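Local coordinates for protein NLP/P60 (Enterococcus faecium, PDB 6B8C) that probably cleaves peptide bonds in bacterial cell-wall peptidoglycan as a secreted NlpC/P60-type endopeptidase, releasing muropeptides that enhance host immunity and limit pathogenesis, at residues T75-E79 against P101-V107; Y38-Y43 against P120-V126; A81-V87 against P136-M142. All blocks are in the same frame, centred on the assembly; numbering follows the deposited sequence.

Contact 1. Residues T75-E79 against P101-V107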
loop_
_atom_site.group_PDB
_atom_site.type_symbol
_atom_site.label_atom_id
_atom_site.label_comp_id
_atom_site.label_asym_id
_atom_site.label_seq_id
_atom_site.Cartn_x
_atom_site.Cartn_y
_atom_site.Cartn_z
ATOM N N THR A 75 0.416 -9.306 4.289
ATOM C CA THR A 75 0.592 -8.015 4.947
ATOM C C THR A 75 1.838 -7.976 5.827
ATOM O O THR A 75 2.579 -6.987 5.816
ATOM C CB THR A 75 -0.656 -7.680 5.764
ATOM O OG1 THR A 75 -0.367 -6.615 6.676
ATOM C CG2 THR A 75 -1.139 -8.905 6.536
ATOM N N VAL A 76 2.096 -9.038 6.584
ATOM C CA VAL A 76 3.076 -8.975 7.668
ATOM C C VAL A 76 4.513 -8.947 7.150
ATOM O O VAL A 76 5.308 -8.129 7.639
ATOM C CB VAL A 76 2.862 -10.123 8.669
ATOM C CG1 VAL A 76 3.883 -10.039 9.787
ATOM C CG2 VAL A 76 1.454 -10.061 9.238
ATOM N N PRO A 77 4.914 -9.791 6.188
ATOM C CA PRO A 77 6.273 -9.645 5.632
ATOM C C PRO A 77 6.561 -8.255 5.094
ATOM O O PRO A 77 7.691 -7.765 5.233
ATOM C CB PRO A 77 6.317 -10.703 4.519
ATOM C CG PRO A 77 4.889 -11.095 4.283
ATOM C CD PRO A 77 4.225 -10.956 5.606
ATOM N N GLN A 78 5.562 -7.585 4.514
ATOM C CA GLN A 78 5.761 -6.235 4.002
ATOM C C GLN A 78 6.153 -5.242 5.088
ATOM O O GLN A 78 6.608 -4.141 4.761
ATOM C CB GLN A 78 4.491 -5.762 3.289
ATOM C CG GLN A 78 4.077 -6.661 2.139
ATOM C CD GLN A 78 3.075 -6.009 1.204
ATOM O OE1 GLN A 78 2.611 -4.895 1.445
ATOM N NE2 GLN A 78 2.743 -6.702 0.123
ATOM N N GLU A 79 6.006 -5.608 6.363
ATOM C CA GLU A 79 6.449 -4.751 7.454
ATOM C C GLU A 79 7.968 -4.675 7.564
ATOM O O GLU A 79 8.473 -3.822 8.301
ATOM C CB GLU A 79 5.877 -5.251 8.780
ATOM C CG GLU A 79 4.361 -5.300 8.849
ATOM C CD GLU A 79 3.866 -6.038 10.082
ATOM O OE1 GLU A 79 2.880 -6.798 9.972
ATOM O OE2 GLU A 79 4.471 -5.865 11.161
ATOM N N PRO A 101 2.565 -4.040 14.839
ATOM C CA PRO A 101 3.651 -4.807 14.208
ATOM C C PRO A 101 3.585 -6.285 14.557
ATOM O O PRO A 101 3.535 -6.658 15.732
ATOM C CB PRO A 101 4.923 -4.143 14.754
ATOM C CG PRO A 101 4.469 -3.280 15.901
ATOM C CD PRO A 101 3.074 -2.871 15.572
ATOM N N GLY A 102 3.564 -7.130 13.528
ATOM C CA GLY A 102 3.312 -8.543 13.673
ATOM C C GLY A 102 1.880 -8.951 13.405
ATOM O O GLY A 102 1.630 -10.123 13.095
ATOM N N GLY A 103 0.940 -8.017 13.508
ATOM C CA GLY A 103 -0.459 -8.318 13.299
ATOM C C GLY A 103 -1.152 -7.296 12.423
ATOM O O GLY A 103 -2.344 -7.029 12.600
ATOM N N THR A 104 -0.412 -6.706 11.486
ATOM C CA THR A 104 -1.027 -5.776 10.553
ATOM C C THR A 104 -2.072 -6.492 9.711
ATOM O O THR A 104 -1.880 -7.635 9.291
ATOM C CB THR A 104 0.020 -5.135 9.645
ATOM O OG1 THR A 104 0.796 -6.157 9.011
ATOM C CG2 THR A 104 0.929 -4.216 10.447
ATOM N N TYR A 105 -3.194 -5.815 9.483
ATOM C CA TYR A 105 -4.289 -6.371 8.709
ATOM C C TYR A 105 -4.584 -5.576 7.445
ATOM O O TYR A 105 -5.462 -5.975 6.671
ATOM C CB TYR A 105 -5.558 -6.467 9.575
ATOM C CG TYR A 105 -6.013 -5.153 10.182
ATOM C CD1 TYR A 105 -6.847 -4.293 9.479
ATOM C CD2 TYR A 105 -5.614 -4.779 11.461
ATOM C CE1 TYR A 105 -7.267 -3.095 10.027
ATOM C CE2 TYR A 105 -6.032 -3.579 12.020
ATOM C CZ TYR A 105 -6.860 -2.742 11.295
ATOM O OH TYR A 105 -7.281 -1.549 11.837
ATOM N N HIS A 106 -3.881 -4.472 7.210
ATOM C CA HIS A 106 -4.145 -3.640 6.048
ATOM C C HIS A 106 -2.908 -2.813 5.741
ATOM O O HIS A 106 -2.155 -2.437 6.643
ATOM C CB HIS A 106 -5.351 -2.723 6.273
ATOM C CG HIS A 106 -5.893 -2.125 5.013
ATOM N ND1 HIS A 106 -6.695 -2.831 4.141
ATOM C CD2 HIS A 106 -5.739 -0.894 4.470
ATOM C CE1 HIS A 106 -7.017 -2.058 3.120
ATOM N NE2 HIS A 106 -6.450 -0.878 3.294
ATOM N N VAL A 107 -2.727 -2.516 4.456
ATOM C CA VAL A 107 -1.591 -1.745 3.974
ATOM C C VAL A 107 -2.056 -0.863 2.823
ATOM O O VAL A 107 -3.003 -1.190 2.105
ATOM C CB VAL A 107 -0.428 -2.667 3.534
ATOM C CG1 VAL A 107 -0.795 -3.417 2.264
ATOM C CG2 VAL A 107 0.854 -1.875 3.345
#

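Contact 2. Residues Y38-Y43 against P120-V126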
loop_
_atom_site.group_PDB
_atom_site.type_symbol
_atom_site.label_atom_id
_atom_site.label_comp_id
_atom_site.label_asym_id
_atom_site.label_seq_id
_atom_site.Cartn_x
_atom_site.Cartn_y
_atom_site.Cartn_z
ATOM N N TYR A 38 -3.808 1.555 -11.618
ATOM C CA TYR A 38 -4.715 0.462 -11.299
ATOM C C TYR A 38 -5.952 0.924 -10.542
ATOM O O TYR A 38 -6.681 0.088 -9.995
ATOM C CB TYR A 38 -3.959 -0.618 -10.525
ATOM C CG TYR A 38 -2.701 -1.023 -11.253
ATOM C CD1 TYR A 38 -2.756 -1.879 -12.346
ATOM C CD2 TYR A 38 -1.468 -0.511 -10.883
ATOM C CE1 TYR A 38 -1.613 -2.232 -13.032
ATOM C CE2 TYR A 38 -0.321 -0.855 -11.563
ATOM C CZ TYR A 38 -0.397 -1.718 -12.636
ATOM O OH TYR A 38 0.750 -2.064 -13.313
ATOM N N ILE A 39 -6.215 2.232 -10.514
ATOM C CA ILE A 39 -7.456 2.741 -9.946
ATOM C C ILE A 39 -8.636 2.094 -10.655
ATOM O O ILE A 39 -8.658 1.984 -11.887
ATOM C CB ILE A 39 -7.491 4.273 -10.048
ATOM C CG1 ILE A 39 -6.472 4.874 -9.078
ATOM C CG2 ILE A 39 -8.890 4.816 -9.783
ATOM C CD1 ILE A 39 -6.288 6.352 -9.232
ATOM N N GLY A 40 -9.608 1.627 -9.875
ATOM C CA GLY A 40 -10.754 0.941 -10.426
ATOM C C GLY A 40 -10.578 -0.549 -10.619
ATOM O O GLY A 40 -11.517 -1.210 -11.077
ATOM N N THR A 41 -9.415 -1.097 -10.306
ATOM C CA THR A 41 -9.233 -2.540 -10.335
ATOM C C THR A 41 -10.074 -3.160 -9.228
ATOM O O THR A 41 -9.967 -2.732 -8.073
ATOM C CB THR A 41 -7.760 -2.896 -10.161
ATOM O OG1 THR A 41 -6.992 -2.270 -11.196
ATOM C CG2 THR A 41 -7.552 -4.401 -10.223
ATOM N N PRO A 42 -10.938 -4.128 -9.525
ATOM C CA PRO A 42 -11.800 -4.692 -8.481
ATOM C C PRO A 42 -11.015 -5.475 -7.439
ATOM O O PRO A 42 -9.903 -5.957 -7.675
ATOM C CB PRO A 42 -12.757 -5.605 -9.257
ATOM C CG PRO A 42 -12.070 -5.881 -10.549
ATOM C CD PRO A 42 -11.249 -4.670 -10.859
ATOM N N TYR A 43 -11.620 -5.593 -6.262
ATOM C CA TYR A 43 -11.024 -6.338 -5.166
ATOM C C TYR A 43 -11.219 -7.829 -5.391
ATOM O O TYR A 43 -12.319 -8.278 -5.729
ATOM C CB TYR A 43 -11.650 -5.929 -3.833
ATOM C CG TYR A 43 -10.842 -6.337 -2.622
ATOM C CD1 TYR A 43 -10.925 -7.626 -2.104
ATOM C CD2 TYR A 43 -10.003 -5.430 -1.992
ATOM C CE1 TYR A 43 -10.191 -7.997 -0.993
ATOM C CE2 TYR A 43 -9.267 -5.788 -0.885
ATOM C CZ TYR A 43 -9.361 -7.073 -0.388
ATOM O OH TYR A 43 -8.620 -7.428 0.719
ATOM N N PRO A 120 -9.279 -1.307 -1.041
ATOM C CA PRO A 120 -9.853 -1.099 0.297
ATOM C C PRO A 120 -10.399 -2.360 0.956
ATOM O O PRO A 120 -9.976 -2.698 2.065
ATOM C CB PRO A 120 -10.972 -0.080 0.041
ATOM C CG PRO A 120 -10.674 0.508 -1.305
ATOM C CD PRO A 120 -10.044 -0.603 -2.079
ATOM N N GLN A 121 -11.313 -3.067 0.304
ATOM C CA GLN A 121 -12.010 -4.183 0.931
ATOM C C GLN A 121 -12.812 -4.916 -0.144
ATOM O O GLN A 121 -13.064 -4.355 -1.217
ATOM C CB GLN A 121 -12.944 -3.691 2.048
ATOM C CG GLN A 121 -14.211 -3.081 1.499
ATOM C CD GLN A 121 -14.963 -2.289 2.531
ATOM O OE1 GLN A 121 -14.364 -1.607 3.361
ATOM N NE2 GLN A 121 -16.288 -2.367 2.486
ATOM N N PRO A 122 -13.231 -6.161 0.133
ATOM C CA PRO A 122 -14.048 -6.913 -0.841
ATOM C C PRO A 122 -15.140 -6.106 -1.531
ATOM O O PRO A 122 -15.451 -6.372 -2.701
ATOM C CB PRO A 122 -14.626 -8.041 0.023
ATOM C CG PRO A 122 -13.518 -8.335 0.997
ATOM C CD PRO A 122 -12.852 -7.001 1.289
ATOM N N GLY A 123 -15.715 -5.111 -0.867
ATOM C CA GLY A 123 -16.723 -4.301 -1.530
ATOM C C GLY A 123 -16.189 -3.498 -2.708
ATOM O O GLY A 123 -16.858 -3.371 -3.735
ATOM N N GLU A 124 -14.989 -2.937 -2.575
ATOM C CA GLU A 124 -14.607 -1.796 -3.393
ATOM C C GLU A 124 -13.419 -2.099 -4.296
ATOM O O GLU A 124 -12.735 -3.114 -4.158
ATOM C CB GLU A 124 -14.307 -0.588 -2.496
ATOM C CG GLU A 124 -15.508 -0.170 -1.664
ATOM C CD GLU A 124 -16.777 -0.051 -2.503
ATOM O OE1 GLU A 124 -16.704 0.491 -3.631
ATOM O OE2 GLU A 124 -17.849 -0.505 -2.042
ATOM N N SER A 125 -13.189 -1.194 -5.241
ATOM C CA SER A 125 -12.062 -1.270 -6.156
ATOM C C SER A 125 -10.960 -0.311 -5.710
ATOM O O SER A 125 -11.160 0.545 -4.846
ATOM C CB SER A 125 -12.513 -0.958 -7.586
ATOM O OG SER A 125 -13.035 0.353 -7.669
ATOM N N VAL A 126 -9.776 -0.470 -6.316
ATOM C CA VAL A 126 -8.618 0.336 -5.932
ATOM C C VAL A 126 -8.969 1.812 -6.039
ATOM O O VAL A 126 -9.467 2.276 -7.073
ATOM C CB VAL A 126 -7.401 -0.011 -6.805
ATOM C CG1 VAL A 126 -6.245 0.937 -6.502
ATOM C CG2 VAL A 126 -6.978 -1.459 -6.596
HETATM O O HOH W 1 -14.528 -4.698 -6.243
#

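Contact 3. Residues A81-V87 against P136-M142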
loop_
_atom_site.group_PDB
_atom_site.type_symbol
_atom_site.label_atom_id
_atom_site.label_comp_id
_atom_site.label_asym_id
_atom_site.label_seq_id
_atom_site.Cartn_x
_atom_site.Cartn_y
_atom_site.Cartn_z
ATOM N N ALA A 81 10.090 -4.415 4.775
ATOM C CA ALA A 81 10.673 -3.929 3.532
ATOM C C ALA A 81 11.392 -2.594 3.673
ATOM O O ALA A 81 12.106 -2.202 2.743
ATOM C CB ALA A 81 9.582 -3.825 2.468
ATOM N N GLY A 82 11.230 -1.895 4.785
ATOM C CA GLY A 82 11.889 -0.617 4.998
ATOM C C GLY A 82 12.086 -0.374 6.476
ATOM O O GLY A 82 12.156 -1.314 7.271
ATOM N N THR A 83 12.174 0.897 6.854
ATOM C CA THR A 83 12.363 1.281 8.249
ATOM C C THR A 83 11.063 1.851 8.806
ATOM O O THR A 83 10.448 2.724 8.187
ATOM C CB THR A 83 13.503 2.296 8.398
ATOM O OG1 THR A 83 13.471 2.870 9.712
ATOM C CG2 THR A 83 13.390 3.400 7.357
ATOM N N LYS A 84 10.636 1.337 9.959
ATOM C CA LYS A 84 9.401 1.804 10.580
ATOM C C LYS A 84 9.502 3.281 10.934
ATOM O O LYS A 84 10.572 3.795 11.272
ATOM C CB LYS A 84 9.085 0.982 11.829
ATOM C CG LYS A 84 8.406 -0.341 11.526
ATOM C CD LYS A 84 8.242 -1.185 12.777
ATOM C CE LYS A 84 7.428 -2.433 12.481
ATOM N NZ LYS A 84 7.950 -3.166 11.292
ATOM N N ILE A 85 8.363 3.969 10.853
ATOM C CA ILE A 85 8.331 5.421 10.958
ATOM C C ILE A 85 6.911 5.839 11.321
ATOM O O ILE A 85 5.959 5.065 11.179
ATOM C CB ILE A 85 8.815 6.068 9.633
ATOM C CG1 ILE A 85 9.476 7.421 9.891
ATOM C CG2 ILE A 85 7.673 6.200 8.633
ATOM C CD1 ILE A 85 10.193 7.987 8.679
ATOM N N SER A 86 6.770 7.063 11.822
ATOM C CA SER A 86 5.448 7.574 12.145
ATOM C C SER A 86 4.696 7.935 10.868
ATOM O O SER A 86 5.289 8.195 9.817
ATOM C CB SER A 86 5.543 8.795 13.062
ATOM O OG SER A 86 5.697 9.988 12.311
ATOM N N VAL A 87 3.366 7.938 10.968
ATOM C CA VAL A 87 2.547 8.302 9.816
ATOM C C VAL A 87 2.787 9.756 9.426
ATOM O O VAL A 87 2.655 10.123 8.251
ATOM C CB VAL A 87 1.061 8.024 10.118
ATOM C CG1 VAL A 87 0.200 8.284 8.891
ATOM C CG2 VAL A 87 0.881 6.592 10.604
ATOM N N PRO A 136 -4.119 5.016 9.432
ATOM C CA PRO A 136 -3.214 3.880 9.616
ATOM C C PRO A 136 -2.492 3.980 10.947
ATOM O O PRO A 136 -2.418 5.039 11.573
ATOM C CB PRO A 136 -2.241 4.003 8.442
ATOM C CG PRO A 136 -2.223 5.459 8.133
ATOM C CD PRO A 136 -3.595 5.993 8.461
ATOM N N ASP A 137 -1.954 2.843 11.380
ATOM C CA ASP A 137 -1.299 2.775 12.680
ATOM C C ASP A 137 0.174 3.169 12.620
ATOM O O ASP A 137 0.647 3.892 13.503
ATOM C CB ASP A 137 -1.459 1.374 13.277
ATOM C CG ASP A 137 -2.895 1.075 13.683
ATOM O OD1 ASP A 137 -3.449 1.812 14.527
ATOM O OD2 ASP A 137 -3.481 0.113 13.143
ATOM N N PHE A 138 0.923 2.723 11.611
ATOM C CA PHE A 138 2.297 3.218 11.461
ATOM C C PHE A 138 2.654 3.245 9.978
ATOM O O PHE A 138 1.815 2.969 9.117
ATOM C CB PHE A 138 3.289 2.388 12.292
ATOM C CG PHE A 138 3.345 0.930 11.925
ATOM C CD1 PHE A 138 2.558 0.005 12.594
ATOM C CD2 PHE A 138 4.201 0.480 10.932
ATOM C CE1 PHE A 138 2.612 -1.337 12.269
ATOM C CE2 PHE A 138 4.260 -0.862 10.600
ATOM C CZ PHE A 138 3.465 -1.771 11.269
ATOM N N ALA A 139 3.905 3.589 9.670
ATOM C CA ALA A 139 4.353 3.666 8.291
ATOM C C ALA A 139 5.734 3.039 8.181
ATOM O O ALA A 139 6.385 2.725 9.180
ATOM C CB ALA A 139 4.369 5.114 7.786
ATOM N N VAL A 140 6.178 2.867 6.940
ATOM C CA VAL A 140 7.440 2.213 6.623
ATOM C C VAL A 140 8.064 2.959 5.454
ATOM O O VAL A 140 7.447 3.080 4.388
ATOM C CB VAL A 140 7.253 0.724 6.279
ATOM C CG1 VAL A 140 8.509 0.166 5.647
ATOM C CG2 VAL A 140 6.896 -0.071 7.528
ATOM N N SER A 141 9.270 3.483 5.667
ATOM C CA SER A 141 10.037 4.123 4.611
ATOM C C SER A 141 10.748 3.071 3.774
ATOM O O SER A 141 11.215 2.051 4.295
ATOM C CB SER A 141 11.061 5.097 5.199
ATOM O OG SER A 141 10.437 6.100 5.982
ATOM N N MET A 142 10.831 3.332 2.474
ATOM C CA MET A 142 11.388 2.384 1.520
ATOM C C MET A 142 12.579 2.986 0.781
ATOM O O MET A 142 12.421 3.890 -0.042
ATOM C CB MET A 142 10.310 1.954 0.525
ATOM C CG MET A 142 8.961 1.663 1.170
ATOM S SD MET A 142 8.867 0.033 1.926
ATOM C CE MET A 142 9.059 -1.004 0.479
#

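Contact 1. Residues T75-E79 against P101-V107
The carboxylate of Glu79 bridges two points of the 101-107 loop. OE2 turns its syn lone pair to the backbone N-H of Gly102 (N to OE2 2.8 Å, 163° at the hydrogen), while OE1 accepts from Thr104 OG1. That second bond is modelled at 2.4 Å between Thr104 OG1 and Glu79 OE1, so short that its length is doubtful. Held at both oxygens, the carboxylate would be restrained from rotating. Thr75 approaches the same hydroxyl, its OG1 2.6 Å from Thr104 OG1. Thr104 holds OG1 between its own backbone N and carbonyl carbon (chi1 54°), which places the oxygen between the Thr75 hydroxyl and the carboxylate; its CG2 lies against Glu79 CD at 3.5 Å. Farther along, Gln78 crosses Val107 at about a right angle, its OE1 3.8 Å from Val107 CG1. Gln78 NE2 donates to the carbonyls of Gly72 and Ser56, and OE1 is bonded to Thr59 OG1. Phe97 of strand 95-98 backs Glu79, Thr104 and Val107. The anchored loop leads into strand 106-112, where His106 bonds His118 and touches Cys55, an arrangement consistent with the Cys-His-His site of NlpC/P60 peptidases.

Contact 2. Residues Y38-Y43 against P120-V126
Gly40 N donates to Val126 O (2.9 Å, 171° at the hydrogen) and Val126 N to Thr41 O (2.9 Å), two backbone bonds that join the type II turn 38-41 to the end of the 120-126 loop. The first lies in the carbonyl plane on a lone pair of Val126 O. Val126 points its side chain toward the turn: CB sits 3.3 Å from Tyr38 O, and CG2 reaches the CB of Thr41. Thr41 N closes the turn on Tyr38 O, and Thr41 OG1 adds a second bond from the same face of the carbonyl plane. Beside this, Ser125 lays its CB against Thr41 O.

At the other end, Tyr43 carries the contact. Its chi1 of -163° swings CG away from the backbone N and lays the ring against the start of type I turn 121-124. The Gln121-Pro122 peptide covers one face: Pro122 N is 3.5 Å above the plane near the centre, and Gln121 C lies toward the rim. Pro122 CD makes a CH-pi contact, 3.9 Å from the ring centroid. A water accepts from Tyr43 N and bonds weakly to Glu124 O.

The contact is largely at the surface. Inward, Val126 packs on Phe58 of helix 55-67 and Ile117 of strand 115-118, Tyr38 meets Tyr61 of that helix edge-to-face, and Pro42 O accepts from Phe53 N of strand 52-53.

Contact 3. Residues A81-V87 against P136-M142
Thr83, Ile85, Ala139 and Ser141 share one face of an antiparallel strand pair, in which strand 83-85 forms the outer edge of the six-stranded sheet and 138-141 is the next strand in. Thr83 pairs with Ser141 and Ile85 with Ala139 as hydrogen-bonded pairs; Lys84 and Val140 form the non-hydrogen-bonded pair between them. The axes run at 142°, so the strands are clearly twisted against each other. Ala139 N donates to Ile85 O, whereas the N-H of Ile85 reaches Ala139 O from well above the carbonyl plane, 44° out of it.

On the Ile85 face, the small side chain of Ala139 leaves a hollow that Ile85 CG2 fills, 3.6 Å from Ala139 CB. With CG1 swung away from the backbone N (chi1 -150°), CG2 stands between N and the carbonyl carbon and faces the neighbouring strand. Ile85 CD1 then meets Ser141 OG at 3.3 Å, while the CB of Ser141 rests against Thr83 CG2 at 3.6 Å. The other face is built differently: Val140 CG1 fits against the bare backbone of Gly82, 3.5 Å from Gly82 N, and Lys84 passes obliquely by the Phe138 ring, its CE 4.0 Å from CE2.

Past the strand ends, Val87 CG1 meets Pro136 CG at 3.8 Å, while CG2 lies against Phe138 CA and Pro136 O, beside a classic beta bulge in which Asp137 and Phe138 both face Phe97 of strand 95-98. At the opposite end, Met142 is bent at chi2 and chi3 and folds back along Ala81, so that Met142 CE touches Ala81 CB at 3.5 Å.

In the fold
From the N terminus, the chain leaves helix 28-36 and lays down 38-43, the first half of contact 2, then passes helix 55-67 to 75-79 and 81-87, which open contacts 1 and 3. Segment 101-107 closes contact 1 first, and that loop is nested within the one closed when 120-126 returns to 38-43. Contact 3 closes last, at 136-142, and crosses both. Contacts 1 and 3, with centres 11 Å apart, reach the same sheet and meet where Pro101 and Thr104 pack on Phe138. Contact 2, on the opposite side of the chain's centre from contact 3, joins the loop after helix 28-36 to that between strands 115-118 and 127-130, and touches contact 1 through Pro120 and His106.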